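Local coordinates for lipoprotein (Clostridioides difficile, PDB 7RAG), which binds the CwlD amidase as the lipoprotein GerS and allosterically activates it during spore formation, at residues R4-K8 with E9-K13. Sequence-based numbering, arbitrary orientation.
Sequences RQSTK and EEVYK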
loop_
_atom_site.group_PDB
_atom_site.type_symbol
_atom_site.label_atom_id
_atom_site.label_comp_id
_atom_site.label_asym_id
_atom_site.label_seq_id
_atom_site.Cartn_x
_atom_site.Cartn_y
_atom_site.Cartn_z
ATOM N N ARG A 4 -40.270 -12.372 -26.718
ATOM C CA ARG A 4 -40.278 -13.740 -26.224
ATOM C C ARG A 4 -39.314 -13.879 -25.054
ATOM O O ARG A 4 -38.360 -13.109 -24.912
ATOM C CB ARG A 4 -39.887 -14.730 -27.325
ATOM C CG ARG A 4 -38.410 -14.678 -27.670
ATOM C CD ARG A 4 -37.974 -15.799 -28.620
ATOM N NE ARG A 4 -36.605 -15.591 -29.097
ATOM C CZ ARG A 4 -35.512 -15.852 -28.384
ATOM N NH1 ARG A 4 -35.610 -16.341 -27.152
ATOM N NH2 ARG A 4 -34.316 -15.616 -28.908
ATOM N N GLN A 5 -39.574 -14.883 -24.214
ATOM C CA GLN A 5 -38.706 -15.150 -23.073
ATOM C C GLN A 5 -37.286 -15.450 -23.531
ATOM O O GLN A 5 -37.065 -16.189 -24.496
ATOM C CB GLN A 5 -39.246 -16.324 -22.258
ATOM C CG GLN A 5 -40.693 -16.158 -21.853
ATOM C CD GLN A 5 -40.999 -14.745 -21.378
ATOM O OE1 GLN A 5 -40.365 -14.241 -20.443
ATOM N NE2 GLN A 5 -41.970 -14.089 -22.032
ATOM N N SER A 6 -36.319 -14.862 -22.846
ATOM C CA SER A 6 -34.938 -15.195 -23.126
ATOM C C SER A 6 -34.665 -16.629 -22.704
ATOM O O SER A 6 -35.212 -17.118 -21.710
ATOM C CB SER A 6 -34.009 -14.237 -22.405
ATOM O OG SER A 6 -34.171 -12.940 -22.928
ATOM N N THR A 7 -33.840 -17.312 -23.493
ATOM C CA THR A 7 -33.344 -18.638 -23.159
ATOM C C THR A 7 -32.261 -18.538 -22.089
ATOM O O THR A 7 -31.830 -17.450 -21.695
ATOM C CB THR A 7 -32.776 -19.334 -24.394
ATOM O OG1 THR A 7 -31.534 -18.714 -24.743
ATOM C CG2 THR A 7 -33.736 -19.226 -25.553
ATOM N N LYS A 8 -31.791 -19.699 -21.638
ATOM C CA LYS A 8 -30.721 -19.734 -20.652
ATOM C C LYS A 8 -29.506 -18.940 -21.113
ATOM O O LYS A 8 -28.974 -18.094 -20.379
ATOM C CB LYS A 8 -30.325 -21.182 -20.363
ATOM C CG LYS A 8 -31.007 -21.770 -19.170
ATOM C CD LYS A 8 -30.291 -21.375 -17.883
ATOM C CE LYS A 8 -30.445 -19.886 -17.497
ATOM N NZ LYS A 8 -30.493 -19.533 -16.043
ATOM N N GLU A 9 -29.063 -19.198 -22.339
ATOM C CA GLU A 9 -27.805 -18.630 -22.791
ATOM C C GLU A 9 -27.931 -17.135 -23.027
ATOM O O GLU A 9 -26.975 -16.392 -22.787
ATOM C CB GLU A 9 -27.334 -19.346 -24.058
ATOM C CG GLU A 9 -27.248 -20.875 -23.929
ATOM C CD GLU A 9 -28.582 -21.588 -24.174
ATOM O OE1 GLU A 9 -29.529 -21.371 -23.389
ATOM O OE2 GLU A 9 -28.680 -22.363 -25.158
ATOM N N GLU A 10 -29.102 -16.680 -23.475
ATOM C CA GLU A 10 -29.291 -15.253 -23.711
ATOM C C GLU A 10 -29.231 -14.470 -22.404
ATOM O O GLU A 10 -28.531 -13.452 -22.312
ATOM C CB GLU A 10 -30.616 -15.012 -24.442
ATOM C CG GLU A 10 -30.796 -15.859 -25.698
ATOM C CD GLU A 10 -32.009 -15.466 -26.525
ATOM O OE1 GLU A 10 -31.821 -15.151 -27.726
ATOM O OE2 GLU A 10 -33.144 -15.464 -25.978
ATOM N N VAL A 11 -29.934 -14.950 -21.369
ATOM C CA VAL A 11 -29.871 -14.305 -20.059
ATOM C C VAL A 11 -28.453 -14.354 -19.513
ATOM O O VAL A 11 -27.937 -13.357 -18.987
ATOM C CB VAL A 11 -30.868 -14.955 -19.080
ATOM C CG1 VAL A 11 -30.574 -14.503 -17.662
ATOM C CG2 VAL A 11 -32.297 -14.586 -19.430
ATOM N N TYR A 12 -27.795 -15.508 -19.637
ATOM C CA TYR A 12 -26.447 -15.642 -19.101
ATOM C C TYR A 12 -25.474 -14.686 -19.782
ATOM O O TYR A 12 -24.636 -14.062 -19.116
ATOM C CB TYR A 12 -25.965 -17.083 -19.243
ATOM C CG TYR A 12 -24.554 -17.267 -18.748
ATOM C CD1 TYR A 12 -23.541 -17.666 -19.608
ATOM C CD2 TYR A 12 -24.230 -17.008 -17.422
ATOM C CE1 TYR A 12 -22.244 -17.823 -19.153
ATOM C CE2 TYR A 12 -22.946 -17.166 -16.956
ATOM C CZ TYR A 12 -21.950 -17.573 -17.824
ATOM O OH TYR A 12 -20.658 -17.726 -17.359
ATOM N N LYS A 13 -25.568 -14.555 -21.108
ATOM C CA LYS A 13 -24.656 -13.665 -21.820
ATOM C C LYS A 13 -24.964 -12.210 -21.509
ATOM O O LYS A 13 -24.047 -11.386 -21.386
ATOM C CB LYS A 13 -24.713 -13.928 -23.323
ATOM C CG LYS A 13 -23.520 -13.360 -24.085
ATOM C CD LYS A 13 -23.668 -13.591 -25.580
#
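The carboxylate of Glu10 closes two interactions at once: it takes part in the capping of its own helix by accepting from Thr7 N, and is clasped end-on by Arg4, six residues earlier in the chain. NH2 of Arg4 lies 2.8 Å from OE1 of Glu10, and NH1 of Arg4 lies 2.9 Å from OE2, so each nitrogen serves one oxygen in a two-pronged salt bridge. Guanidinium and carboxylate planes are only 10° apart but not quite level, and both nitrogens meet the syn sides of the oxygens from somewhat out of plane. On its anti side, OE2 of Glu10 also accepts a hydrogen bond from the backbone N of Thr7 at 3.2 Å, from the same face as NH1. Extended beyond CG (chi2 -171°), the Glu10 side chain reaches out from the helix toward the preceding loop, where it meets both donors. Thr7 is the N-cap of helix 8-21, and its OG1 accepts a weak, 3.4 Å bond from Glu10 N, which completes a capping box. The first helical turn follows with Val11 N to Thr7 O at 3.2 Å and Tyr12 N to Lys8 O at 2.9 Å. CB of Ser6 rests against CG2 of the buried Val11 at 3.5 Å. A second copy of this protein packs its Leu123 on Lys8 and Val11, while Lys8 NZ donates to the carbonyl oxygen of that subunit's Lys117.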